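Local coordinates for protein ethylbenzene dehydrogenase alpha-subunit (Aromatoleum aromaticum, PDB 2IVF) that belongs to the molybdopterin oxidoreductase family and holds a molybdenum atom, two pterin-guanosine dinucleotide cofactors and an iron-sulfur cluster, at residues A[168-173]-A[646-651]; A[195-200]-A[485-490]; A[633-638]-A[685-690]. All coordinates share one frame; numbering follows the deposited sequence.

Contact 1 (A[168-173]-A[646-651]); sequences GDIADS and ADIVLP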
loop_
_atom_site.group_PDB
_atom_site.type_symbol
_atom_site.label_atom_id
_atom_site.label_comp_id
_atom_site.label_asym_id
_atom_site.label_seq_id
_atom_site.Cartn_x
_atom_site.Cartn_y
_atom_site.Cartn_z
ATOM N N GLY A 168 -34.967 -12.041 -0.616
ATOM C CA GLY A 168 -36.158 -12.452 -1.364
ATOM C C GLY A 168 -36.138 -11.998 -2.819
ATOM O O GLY A 168 -36.457 -12.777 -3.732
ATOM N N ASP A 169 -35.762 -10.745 -3.054
ATOM C CA ASP A 169 -35.705 -10.248 -4.445
ATOM C C ASP A 169 -34.633 -10.985 -5.201
ATOM O O ASP A 169 -34.795 -11.308 -6.374
ATOM C CB ASP A 169 -35.374 -8.758 -4.534
ATOM C CG ASP A 169 -36.492 -7.865 -4.037
ATOM O OD1 ASP A 169 -37.601 -8.364 -3.767
ATOM O OD2 ASP A 169 -36.230 -6.647 -3.930
ATOM N N ILE A 170 -33.508 -11.223 -4.541
ATOM C CA ILE A 170 -32.436 -11.945 -5.183
ATOM C C ILE A 170 -32.881 -13.353 -5.559
ATOM O O ILE A 170 -32.626 -13.820 -6.680
ATOM C CB ILE A 170 -31.191 -12.016 -4.291
ATOM C CG1 ILE A 170 -30.618 -10.610 -4.107
ATOM C CG2 ILE A 170 -30.182 -12.976 -4.911
ATOM C CD1 ILE A 170 -29.630 -10.461 -2.938
ATOM N N ALA A 171 -33.539 -14.030 -4.629
ATOM C CA ALA A 171 -33.992 -15.392 -4.859
ATOM C C ALA A 171 -34.995 -15.463 -5.979
ATOM O O ALA A 171 -34.967 -16.369 -6.812
ATOM C CB ALA A 171 -34.628 -15.929 -3.599
ATOM N N ASP A 172 -35.934 -14.531 -5.975
ATOM C CA ASP A 172 -36.890 -14.477 -7.075
ATOM C C ASP A 172 -36.201 -14.281 -8.420
ATOM O O ASP A 172 -36.634 -14.868 -9.418
ATOM C CB ASP A 172 -37.899 -13.370 -6.851
ATOM C CG ASP A 172 -39.078 -13.809 -6.013
ATOM O OD1 ASP A 172 -39.399 -15.020 -5.920
ATOM O OD2 ASP A 172 -39.696 -12.905 -5.438
ATOM N N SER A 173 -35.178 -13.433 -8.482
ATOM C CA SER A 173 -34.503 -13.210 -9.772
ATOM C C SER A 173 -33.748 -14.490 -10.231
ATOM O O SER A 173 -33.720 -14.831 -11.427
ATOM C CB SER A 173 -33.568 -12.019 -9.703
ATOM O OG SER A 173 -32.380 -12.388 -9.018
ATOM N N ALA A 646 -25.547 -1.648 -8.642
ATOM C CA ALA A 646 -26.319 -2.803 -8.244
ATOM C C ALA A 646 -27.779 -2.451 -7.991
ATOM O O ALA A 646 -28.157 -1.287 -7.765
ATOM C CB ALA A 646 -25.708 -3.411 -6.973
ATOM N N ASP A 647 -28.615 -3.473 -8.033
ATOM C CA ASP A 647 -29.989 -3.356 -7.652
ATOM C C ASP A 647 -30.155 -3.549 -6.174
ATOM O O ASP A 647 -31.043 -2.953 -5.591
ATOM C CB ASP A 647 -30.819 -4.378 -8.400
ATOM C CG ASP A 647 -30.638 -4.262 -9.885
ATOM O OD1 ASP A 647 -30.732 -3.126 -10.427
ATOM O OD2 ASP A 647 -30.391 -5.307 -10.502
ATOM N N ILE A 648 -29.304 -4.393 -5.587
ATOM C CA ILE A 648 -29.383 -4.765 -4.186
ATOM C C ILE A 648 -27.953 -4.823 -3.660
ATOM O O ILE A 648 -27.076 -5.433 -4.280
ATOM C CB ILE A 648 -30.046 -6.174 -4.007
ATOM C CG1 ILE A 648 -31.502 -6.192 -4.445
ATOM C CG2 ILE A 648 -29.930 -6.642 -2.543
ATOM C CD1 ILE A 648 -32.447 -5.313 -3.635
ATOM N N VAL A 649 -27.699 -4.187 -2.523
ATOM C CA VAL A 649 -26.413 -4.305 -1.870
ATOM C C VAL A 649 -26.668 -4.886 -0.485
ATOM O O VAL A 649 -27.503 -4.353 0.281
ATOM C CB VAL A 649 -25.701 -2.947 -1.790
ATOM C CG1 VAL A 649 -24.355 -3.081 -1.058
ATOM C CG2 VAL A 649 -25.516 -2.353 -3.210
ATOM N N LEU A 650 -25.950 -5.981 -0.175
ATOM C CA LEU A 650 -26.113 -6.717 1.075
ATOM C C LEU A 650 -24.906 -6.434 1.952
ATOM O O LEU A 650 -23.761 -6.658 1.506
ATOM C CB LEU A 650 -26.141 -8.195 0.785
ATOM C CG LEU A 650 -27.294 -8.671 -0.082
ATOM C CD1 LEU A 650 -27.161 -10.151 -0.275
ATOM C CD2 LEU A 650 -28.639 -8.293 0.533
ATOM N N PRO A 651 -25.115 -5.912 3.160
ATOM C CA PRO A 651 -23.928 -5.508 3.949
ATOM C C PRO A 651 -23.206 -6.669 4.633
ATOM O O PRO A 651 -23.848 -7.486 5.244
ATOM C CB PRO A 651 -24.511 -4.599 5.023
ATOM C CG PRO A 651 -25.879 -5.149 5.276
ATOM C CD PRO A 651 -26.358 -5.616 3.865
#
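Helix 163-181 lies across a mixed beta sheet, and Ile170 on it packs against Ile648 and Leu650 of strand 648-651. The axes of helix 168-173 and strand 648-651 come within 10.2 Å at an angle of 127° between their N-to-C directions, and the nearest backbone pair, Ile170 CA and Ile648 CA, is 7.9 Å apart. Ile170 bridges that gap. Its CG1 branch stands beside its own backbone N and then runs on extended (chi2 163°), which carries CD1 across to the strand. There it meets Leu650 tip to tip, CD1 of Ile170 lying 3.6 Å from CD1 of Leu650. The same methyl also rests 3.9 Å from CG2 of Ile648.

Ile648 divides its two branches between two helix residues. CG2 serves Ile170, while CD1 sits 4.0 Å from OD2 of Asp169, the two side chains crossing at about a right angle. That contact is van der Waals only; OD2 has its charged partner in Lys148, which forms a salt bridge from the adjacent strand 147-149. Between Ile648 and Leu650, the CB of Val649 points away from the helix, as expected for an extended strand. One turn along the helix, Ser173 OG donates to Ile170 O at 2.8 Å, turning its hydroxyl back onto the helix backbone. Helix 687-704 closes in on the apolar cluster through Ile694, which touches both Ile170 and Leu650.

Helix 163-181 connects strand 158-160 to strand 186-188, the two outermost strands of this sheet, which run parallel. What results is a long beta-alpha-beta crossover, with branched aliphatic side chains filling the space between helix and sheet in the manner of layered alpha/beta domains.

Contact 2 (A[195-200]-A[485-490]); sequences AGSIAW and DDNMVY. With MD1 (phosphoric acid 4-(2-amino-4-oxo-3,4,5,6,-tetrahydro-pteridin-6-yl)-2-hydroxy-3,4-dimercapto-but-3-en-yl ester guanylate ester), chain N.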
loop_
_atom_site.group_PDB
_atom_site.type_symbol
_atom_site.label_atom_id
_atom_site.label_comp_id
_atom_site.label_asym_id
_atom_site.label_seq_id
_atom_site.Cartn_x
_atom_site.Cartn_y
_atom_site.Cartn_z
ATOM N N ALA A 195 -12.875 -11.083 0.724
ATOM C CA ALA A 195 -13.942 -11.155 1.725
ATOM C C ALA A 195 -13.641 -12.282 2.687
ATOM O O ALA A 195 -14.329 -12.430 3.685
ATOM C CB ALA A 195 -15.290 -11.414 1.040
ATOM N N GLY A 196 -12.654 -13.107 2.332
ATOM C CA GLY A 196 -12.269 -14.249 3.140
ATOM C C GLY A 196 -12.390 -15.553 2.370
ATOM O O GLY A 196 -13.208 -15.681 1.482
ATOM N N SER A 197 -11.528 -16.490 2.729
ATOM C CA SER A 197 -11.544 -17.853 2.196
ATOM C C SER A 197 -12.906 -18.483 2.360
ATOM O O SER A 197 -13.344 -19.227 1.481
ATOM C CB SER A 197 -10.448 -18.707 2.883
ATOM O OG SER A 197 -10.673 -18.805 4.259
ATOM N N ILE A 198 -13.594 -18.161 3.457
ATOM C CA ILE A 198 -14.882 -18.741 3.742
ATOM C C ILE A 198 -15.921 -18.090 2.837
ATOM O O ILE A 198 -16.746 -18.760 2.277
ATOM C CB ILE A 198 -15.267 -18.568 5.229
ATOM C CG1 ILE A 198 -14.263 -19.267 6.175
ATOM C CG2 ILE A 198 -16.692 -19.086 5.506
ATOM C CD1 ILE A 198 -14.376 -18.835 7.638
ATOM N N ALA A 199 -15.827 -16.780 2.651
ATOM C CA ALA A 199 -16.689 -16.091 1.674
ATOM C C ALA A 199 -16.458 -16.600 0.248
ATOM O O ALA A 199 -17.389 -16.776 -0.500
ATOM C CB ALA A 199 -16.410 -14.598 1.744
ATOM N N TRP A 200 -15.203 -16.853 -0.123
ATOM C CA TRP A 200 -14.891 -17.425 -1.452
ATOM C C TRP A 200 -15.510 -18.832 -1.570
ATOM O O TRP A 200 -16.247 -19.156 -2.544
ATOM C CB TRP A 200 -13.365 -17.449 -1.731
ATOM C CG TRP A 200 -13.144 -17.775 -3.168
ATOM C CD1 TRP A 200 -13.029 -16.900 -4.204
ATOM C CD2 TRP A 200 -13.178 -19.079 -3.752
ATOM N NE1 TRP A 200 -12.906 -17.579 -5.388
ATOM C CE2 TRP A 200 -12.994 -18.917 -5.137
ATOM C CE3 TRP A 200 -13.237 -20.366 -3.225
ATOM C CZ2 TRP A 200 -12.931 -19.990 -6.018
ATOM C CZ3 TRP A 200 -13.231 -21.466 -4.139
ATOM C CH2 TRP A 200 -13.061 -21.242 -5.504
ATOM N N ASP A 485 -4.792 -24.224 -1.437
ATOM C CA ASP A 485 -6.103 -23.652 -1.351
ATOM C C ASP A 485 -7.109 -24.747 -0.984
ATOM O O ASP A 485 -8.297 -24.570 -1.150
ATOM C CB ASP A 485 -6.442 -22.942 -2.661
ATOM C CG ASP A 485 -6.553 -23.885 -3.840
ATOM O OD1 ASP A 485 -6.308 -25.110 -3.688
ATOM O OD2 ASP A 485 -6.882 -23.368 -4.935
ATOM N N ASP A 486 -6.618 -25.845 -0.407
ATOM C CA ASP A 486 -7.467 -26.980 -0.032
ATOM C C ASP A 486 -8.630 -26.547 0.865
ATOM O O ASP A 486 -9.779 -27.019 0.712
ATOM C CB ASP A 486 -6.639 -28.070 0.667
ATOM C CG ASP A 486 -5.598 -28.696 -0.252
ATOM O OD1 ASP A 486 -4.958 -27.940 -0.999
ATOM O OD2 ASP A 486 -5.400 -29.919 -0.230
ATOM N N ASN A 487 -8.329 -25.629 1.781
ATOM C CA ASN A 487 -9.334 -25.180 2.761
ATOM C C ASN A 487 -10.555 -24.581 2.069
ATOM O O ASN A 487 -11.672 -24.812 2.490
ATOM C CB ASN A 487 -8.749 -24.208 3.801
ATOM C CG ASN A 487 -8.104 -22.990 3.189
ATOM O OD1 ASN A 487 -7.294 -23.104 2.280
ATOM N ND2 ASN A 487 -8.483 -21.809 3.660
ATOM N N MET A 488 -10.319 -23.875 0.969
ATOM C CA MET A 488 -11.392 -23.292 0.184
ATOM C C MET A 488 -12.022 -24.286 -0.764
ATOM O O MET A 488 -13.273 -24.384 -0.830
ATOM C CB MET A 488 -10.865 -22.100 -0.589
ATOM C CG MET A 488 -10.609 -20.956 0.292
ATOM S SD MET A 488 -9.927 -19.597 -0.634
ATOM C CE MET A 488 -8.165 -19.883 -0.492
ATOM N N VAL A 489 -11.219 -25.059 -1.500
ATOM C CA VAL A 489 -11.864 -25.909 -2.521
ATOM C C VAL A 489 -12.599 -27.093 -1.929
ATOM O O VAL A 489 -13.633 -27.445 -2.444
ATOM C CB VAL A 489 -10.946 -26.321 -3.693
ATOM C CG1 VAL A 489 -10.148 -25.102 -4.206
ATOM C CG2 VAL A 489 -10.035 -27.422 -3.274
ATOM N N TYR A 490 -12.127 -27.714 -0.855
ATOM C CA TYR A 490 -12.928 -28.791 -0.217
ATOM C C TYR A 490 -14.188 -28.248 0.458
ATOM O O TYR A 490 -15.279 -28.864 0.388
ATOM C CB TYR A 490 -12.116 -29.601 0.795
ATOM C CG TYR A 490 -11.096 -30.515 0.181
ATOM C CD1 TYR A 490 -11.433 -31.809 -0.188
ATOM C CD2 TYR A 490 -9.794 -30.102 -0.011
ATOM C CE1 TYR A 490 -10.487 -32.655 -0.752
ATOM C CE2 TYR A 490 -8.863 -30.915 -0.587
ATOM C CZ TYR A 490 -9.194 -32.183 -0.939
ATOM O OH TYR A 490 -8.267 -33.020 -1.515
HETATM P PB MD1 N . -11.028 -6.762 -7.413
HETATM O O3B MD1 N . -10.703 -5.638 -6.348
HETATM O O1B MD1 N . -10.961 -8.066 -6.705
HETATM O O2B MD1 N . -12.149 -6.397 -8.309
HETATM O O3A MD1 N . -9.743 -6.679 -8.340
HETATM C C10 MD1 N . -8.551 -7.458 -8.098
HETATM C C11 MD1 N . -7.551 -6.920 -9.109
HETATM O O11 MD1 N . -7.097 -5.659 -8.510
HETATM C C12 MD1 N . -6.370 -7.847 -9.221
HETATM S S12 MD1 N . -6.047 -9.045 -8.043
HETATM C C13 MD1 N . -5.462 -7.721 -10.241
HETATM S S13 MD1 N . -4.099 -8.708 -10.365
HETATM C C14 MD1 N . -5.617 -6.729 -11.331
HETATM N N15 MD1 N . -4.606 -5.743 -11.504
HETATM C C16 MD1 N . -4.753 -4.722 -12.408
HETATM C C15 MD1 N . -3.672 -3.881 -12.597
HETATM O O14 MD1 N . -2.589 -4.049 -11.975
HETATM N N17 MD1 N . -3.901 -2.842 -13.440
HETATM C C17 MD1 N . -5.112 -2.691 -14.115
HETATM N N16 MD1 N . -5.211 -1.653 -14.934
HETATM N N18 MD1 N . -6.124 -3.557 -13.941
HETATM C C20 MD1 N . -5.951 -4.561 -13.108
HETATM N N8 MD1 N . -6.951 -5.469 -12.967
HETATM C C7 MD1 N . -6.939 -6.570 -12.042
HETATM P PA MD1 N . -11.584 -4.471 -5.675
HETATM O O1A MD1 N . -10.895 -4.168 -4.384
HETATM O O2A MD1 N . -11.700 -3.369 -6.656
HETATM O "O5'" MD1 N . -13.016 -5.082 -5.410
HETATM C "C5'" MD1 N . -13.108 -6.044 -4.366
HETATM C "C4'" MD1 N . -14.215 -5.688 -3.462
HETATM O "O4'" MD1 N . -14.086 -6.618 -2.393
HETATM C "C1'" MD1 N . -14.608 -5.927 -1.258
HETATM N N9 MD1 N . -14.220 -6.505 0.036
HETATM C C4 MD1 N . -15.048 -7.214 0.790
HETATM N N3 MD1 N . -16.334 -7.570 0.560
HETATM C C2 MD1 N . -16.994 -8.308 1.453
HETATM N N2 MD1 N . -18.280 -8.684 1.224
HETATM N N1 MD1 N . -16.357 -8.617 2.639
HETATM C C6 MD1 N . -15.057 -8.286 2.937
HETATM O O6 MD1 N . -14.562 -8.674 3.995
HETATM C C5 MD1 N . -14.357 -7.555 1.964
HETATM N N7 MD1 N . -13.137 -7.034 1.881
HETATM C C8 MD1 N . -13.065 -6.411 0.702
HETATM C "C2'" MD1 N . -14.041 -4.515 -1.372
HETATM O "O2'" MD1 N . -14.824 -3.516 -0.674
HETATM C "C3'" MD1 N . -13.961 -4.288 -2.889
HETATM O "O3'" MD1 N . -14.985 -3.372 -3.358
#
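Ser197 and Met488 bring the first turns of two helices, 197-210 and 486-493, to within 5.8 Å of each other, measured between their CA atoms. The side chains close the gap tightly: Ser197 CB is 3.4 Å from Met488 CG, shorter than usual for two carbons. Ser197 OG is directed to Glu660, with which it hydrogen-bonds, and Asn487 comes alongside with ND2 3.8 Å from Ser197 CB.

Met488 is extended through chi2 (178°), which carries SD to 3.7 Å from Ser197 CA. From there SD lies 5.1 Å from the centroid of the five-membered ring of Trp200, 45° off the ring normal, an oblique Met-aromatic contact. Higher up the same side chain, Met488 CB is 3.9 Å from Trp200 CE3, the two side chains crossing at about a right angle.

Helix 197-210 begins at the cofactor, with Gly196 as its N-cap residue. The backbone there has a phi of 121°, where a CB would press on the carbonyl O of Ala195, a strain that glycine avoids. Gly196 O accepts the hydrogen bond from Trp200 N that closes the first turn. Just ahead, Ala195 lies over one face of the guanine of MD1, its CB 3.4 Å from MD1 N1. Hydrogen bonds hold the backbone of Ala195 at both its polar atoms, O to Lys658 NZ and N to Ser607 OG.

Contact 3 (A[633-638]-A[685-690]); sequences FALETR and REEWDA. With MD1 (phosphoric acid 4-(2-amino-4-oxo-3,4,5,6,-tetrahydro-pteridin-6-yl)-2-hydroxy-3,4-dimercapto-but-3-en-yl ester guanylate ester), chain N.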
loop_
_atom_site.group_PDB
_atom_site.type_symbol
_atom_site.label_atom_id
_atom_site.label_comp_id
_atom_site.label_asym_id
_atom_site.label_seq_id
_atom_site.Cartn_x
_atom_site.Cartn_y
_atom_site.Cartn_z
ATOM N N PHE A 633 -26.605 -7.953 -7.763
ATOM C CA PHE A 633 -26.540 -7.812 -6.319
ATOM C C PHE A 633 -25.118 -7.964 -5.843
ATOM O O PHE A 633 -24.307 -8.692 -6.435
ATOM C CB PHE A 633 -27.502 -8.754 -5.601
ATOM C CG PHE A 633 -27.139 -10.235 -5.706
ATOM C CD1 PHE A 633 -27.423 -10.950 -6.852
ATOM C CD2 PHE A 633 -26.528 -10.901 -4.650
ATOM C CE1 PHE A 633 -27.147 -12.318 -6.929
ATOM C CE2 PHE A 633 -26.210 -12.260 -4.759
ATOM C CZ PHE A 633 -26.524 -12.955 -5.889
ATOM N N ALA A 634 -24.815 -7.232 -4.785
ATOM C CA ALA A 634 -23.485 -7.163 -4.259
ATOM C C ALA A 634 -23.495 -7.589 -2.810
ATOM O O ALA A 634 -24.401 -7.206 -2.046
ATOM C CB ALA A 634 -22.951 -5.778 -4.367
ATOM N N LEU A 635 -22.471 -8.362 -2.454
ATOM C CA LEU A 635 -22.161 -8.678 -1.080
ATOM C C LEU A 635 -20.928 -7.883 -0.751
ATOM O O LEU A 635 -19.813 -8.277 -1.115
ATOM C CB LEU A 635 -21.895 -10.152 -0.887
ATOM C CG LEU A 635 -23.123 -11.021 -0.727
ATOM C CD1 LEU A 635 -23.770 -11.171 -2.057
ATOM C CD2 LEU A 635 -22.733 -12.401 -0.125
ATOM N N GLU A 636 -21.149 -6.750 -0.089
ATOM C CA GLU A 636 -20.103 -5.776 0.127
ATOM C C GLU A 636 -19.999 -5.275 1.540
ATOM O O GLU A 636 -20.976 -5.206 2.304
ATOM C CB GLU A 636 -20.333 -4.579 -0.820
ATOM C CG GLU A 636 -19.505 -4.577 -2.088
ATOM C CD GLU A 636 -18.027 -4.396 -1.920
ATOM O OE1 GLU A 636 -17.497 -4.234 -0.775
ATOM O OE2 GLU A 636 -17.369 -4.408 -2.985
ATOM N N THR A 637 -18.790 -4.886 1.887
ATOM C CA THR A 637 -18.528 -4.126 3.082
ATOM C C THR A 637 -18.490 -2.648 2.768
ATOM O O THR A 637 -18.635 -1.807 3.659
ATOM C CB THR A 637 -17.160 -4.491 3.657
ATOM O OG1 THR A 637 -16.187 -4.365 2.622
ATOM C CG2 THR A 637 -17.178 -5.929 4.174
ATOM N N ARG A 638 -18.311 -2.337 1.492
ATOM C CA ARG A 638 -17.919 -1.027 1.075
ATOM C C ARG A 638 -18.715 -0.637 -0.193
ATOM O O ARG A 638 -19.100 -1.497 -1.002
ATOM C CB ARG A 638 -16.407 -1.099 0.829
ATOM C CG ARG A 638 -15.686 0.124 0.376
ATOM C CD ARG A 638 -14.249 -0.242 -0.075
ATOM N NE ARG A 638 -14.324 -0.811 -1.409
ATOM C CZ ARG A 638 -14.265 -0.105 -2.536
ATOM N NH1 ARG A 638 -14.102 1.219 -2.528
ATOM N NH2 ARG A 638 -14.411 -0.726 -3.670
ATOM N N ARG A 685 -23.646 -8.976 7.798
ATOM C CA ARG A 685 -23.619 -10.426 7.976
ATOM C C ARG A 685 -22.322 -11.019 7.416
ATOM O O ARG A 685 -21.671 -10.418 6.559
ATOM C CB ARG A 685 -24.771 -11.062 7.228
ATOM C CG ARG A 685 -26.122 -10.869 7.864
ATOM C CD ARG A 685 -27.140 -11.692 7.183
ATOM N NE ARG A 685 -28.479 -11.371 7.669
ATOM C CZ ARG A 685 -29.233 -12.187 8.383
ATOM N NH1 ARG A 685 -28.803 -13.396 8.735
ATOM N NH2 ARG A 685 -30.424 -11.779 8.769
ATOM N N GLU A 686 -21.936 -12.185 7.928
ATOM C CA GLU A 686 -20.863 -12.945 7.304
ATOM C C GLU A 686 -21.374 -13.415 5.967
ATOM O O GLU A 686 -22.556 -13.708 5.814
ATOM C CB GLU A 686 -20.454 -14.154 8.146
ATOM C CG GLU A 686 -20.057 -13.774 9.556
ATOM C CD GLU A 686 -19.843 -14.896 10.516
ATOM O OE1 GLU A 686 -20.508 -15.983 10.424
ATOM O OE2 GLU A 686 -19.029 -14.619 11.457
ATOM N N GLU A 687 -20.479 -13.545 5.005
ATOM C CA GLU A 687 -20.905 -13.853 3.633
ATOM C C GLU A 687 -21.506 -15.248 3.530
ATOM O O GLU A 687 -22.506 -15.464 2.809
ATOM C CB GLU A 687 -19.715 -13.726 2.664
ATOM C CG GLU A 687 -19.194 -12.281 2.410
ATOM C CD GLU A 687 -18.331 -11.769 3.510
ATOM O OE1 GLU A 687 -17.952 -12.571 4.383
ATOM O OE2 GLU A 687 -17.995 -10.570 3.509
ATOM N N TRP A 688 -20.936 -16.206 4.247
ATOM C CA TRP A 688 -21.506 -17.572 4.280
ATOM C C TRP A 688 -22.970 -17.550 4.717
ATOM O O TRP A 688 -23.830 -18.192 4.097
ATOM C CB TRP A 688 -20.688 -18.481 5.219
ATOM C CG TRP A 688 -21.145 -19.878 5.218
ATOM C CD1 TRP A 688 -22.168 -20.424 5.961
ATOM C CD2 TRP A 688 -20.584 -20.947 4.463
ATOM N NE1 TRP A 688 -22.300 -21.753 5.654
ATOM C CE2 TRP A 688 -21.317 -22.104 4.766
ATOM C CE3 TRP A 688 -19.521 -21.042 3.561
ATOM C CZ2 TRP A 688 -21.061 -23.334 4.153
ATOM C CZ3 TRP A 688 -19.242 -22.279 2.996
ATOM C CH2 TRP A 688 -20.011 -23.397 3.288
ATOM N N ASP A 689 -23.241 -16.809 5.794
ATOM C CA ASP A 689 -24.589 -16.657 6.346
ATOM C C ASP A 689 -25.526 -15.943 5.353
ATOM O O ASP A 689 -26.631 -16.424 5.075
ATOM C CB ASP A 689 -24.512 -15.872 7.652
ATOM C CG ASP A 689 -25.868 -15.572 8.208
ATOM O OD1 ASP A 689 -26.701 -16.501 8.263
ATOM O OD2 ASP A 689 -26.074 -14.408 8.582
ATOM N N ALA A 690 -25.036 -14.844 4.770
ATOM C CA ALA A 690 -25.746 -14.105 3.694
ATOM C C ALA A 690 -26.137 -15.005 2.547
ATOM O O ALA A 690 -27.312 -15.000 2.130
ATOM C CB ALA A 690 -24.871 -12.950 3.169
HETATM P PB MD1 N . -11.028 -6.762 -7.413
HETATM O O3B MD1 N . -10.703 -5.638 -6.348
HETATM O O1B MD1 N . -10.961 -8.066 -6.705
HETATM O O2B MD1 N . -12.149 -6.397 -8.309
HETATM O O3A MD1 N . -9.743 -6.679 -8.340
HETATM C C10 MD1 N . -8.551 -7.458 -8.098
HETATM C C11 MD1 N . -7.551 -6.920 -9.109
HETATM O O11 MD1 N . -7.097 -5.659 -8.510
HETATM C C12 MD1 N . -6.370 -7.847 -9.221
HETATM S S12 MD1 N . -6.047 -9.045 -8.043
HETATM C C13 MD1 N . -5.462 -7.721 -10.241
HETATM S S13 MD1 N . -4.099 -8.708 -10.365
HETATM C C14 MD1 N . -5.617 -6.729 -11.331
HETATM N N15 MD1 N . -4.606 -5.743 -11.504
HETATM C C16 MD1 N . -4.753 -4.722 -12.408
HETATM C C15 MD1 N . -3.672 -3.881 -12.597
HETATM O O14 MD1 N . -2.589 -4.049 -11.975
HETATM N N17 MD1 N . -3.901 -2.842 -13.440
HETATM C C17 MD1 N . -5.112 -2.691 -14.115
HETATM N N16 MD1 N . -5.211 -1.653 -14.934
HETATM N N18 MD1 N . -6.124 -3.557 -13.941
HETATM C C20 MD1 N . -5.951 -4.561 -13.108
HETATM N N8 MD1 N . -6.951 -5.469 -12.967
HETATM C C7 MD1 N . -6.939 -6.570 -12.042
HETATM P PA MD1 N . -11.584 -4.471 -5.675
HETATM O O1A MD1 N . -10.895 -4.168 -4.384
HETATM O O2A MD1 N . -11.700 -3.369 -6.656
HETATM O "O5'" MD1 N . -13.016 -5.082 -5.410
HETATM C "C5'" MD1 N . -13.108 -6.044 -4.366
HETATM C "C4'" MD1 N . -14.215 -5.688 -3.462
HETATM O "O4'" MD1 N . -14.086 -6.618 -2.393
HETATM C "C1'" MD1 N . -14.608 -5.927 -1.258
HETATM N N9 MD1 N . -14.220 -6.505 0.036
HETATM C C4 MD1 N . -15.048 -7.214 0.790
HETATM N N3 MD1 N . -16.334 -7.570 0.560
HETATM C C2 MD1 N . -16.994 -8.308 1.453
HETATM N N2 MD1 N . -18.280 -8.684 1.224
HETATM N N1 MD1 N . -16.357 -8.617 2.639
HETATM C C6 MD1 N . -15.057 -8.286 2.937
HETATM O O6 MD1 N . -14.562 -8.674 3.995
HETATM C C5 MD1 N . -14.357 -7.555 1.964
HETATM N N7 MD1 N . -13.137 -7.034 1.881
HETATM C C8 MD1 N . -13.065 -6.411 0.702
HETATM C "C2'" MD1 N . -14.041 -4.515 -1.372
HETATM O "O2'" MD1 N . -14.824 -3.516 -0.674
HETATM C "C3'" MD1 N . -13.961 -4.288 -2.889
HETATM O "O3'" MD1 N . -14.985 -3.372 -3.358
#
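Apolar contact joins the two segments directly: Leu635 of strand 631-636 reaches helix 687-704 with CD2, which lies 4.0 Å from Ala690 CB and also borders the first turn at Glu687. No hydrogen bond crosses between the segments themselves; their polar groups meet on MD1 instead.

Guanine is read from both segments. The exocyclic MD1 N2 donates to Leu635 O at 2.8 Å in a nearly straight bond (166°). Glu687 is bent at chi2 (79°), which brings OE2 to the base edge, where it accepts from MD1 N1 at 2.7 Å and also from N2. That same oxygen has a salt bridge with Lys658, so positive charge stands close to the acceptor. Thr637 lays CG2 over a face of the base, 3.2 Å from MD1 N1, opposite to the face that Ala195 covers.

Ribose is held by charged groups. Glu636 takes one hydroxyl on each carboxylate oxygen: MD1 O2' donates to OE1, and MD1 O3' donates to OE2 at 2.6 Å. Arg638 comes with its guanidinium edge to the pair, NE donating to MD1 O2' at 2.8 Å and NH2 to MD1 O3' at 2.7 Å. Each hydroxyl is therefore gripped as both donor and acceptor. The backbone N of Arg638 bonds to Glu636 OE1 at 3.1 Å from above the carboxylate plane, helping to fix that group, while Asp922 forms a salt bridge with Arg638 NH2.

Beside the helix start, Arg685 NH1 and Asp689 OD2 form a salt bridge. An acidic residue at the C-terminal end of a parallel strand, holding both ribose hydroxyls, recalls Rossmann-like nucleotide sites; here it belongs to the guanosine end of the MD1 pocket.

How the contacts relate
From the N terminus, helix segment 168-173 comes first and waits until 646-651 to close the long loop of contact 1. Inside that loop lies contact 2, whose segments 195-200 and 485-490 join two helix starts. Contact 3 opens at 633-638, still within the loop, and closes at 685-690 beyond it, so contacts 1 and 3 cross while 2 and 3 follow in series. Strands 631-636 and 648-651 are neighbours in one sheet, with Leu650 N 2.7 Å from Ala634 O. Ala199 CB packs 3.5 Å from Glu687 CB, joining contacts 2 and 3 beside the MD1 that both touch; contacts 1 and 2 stay about 10 Å apart at their nearest atoms.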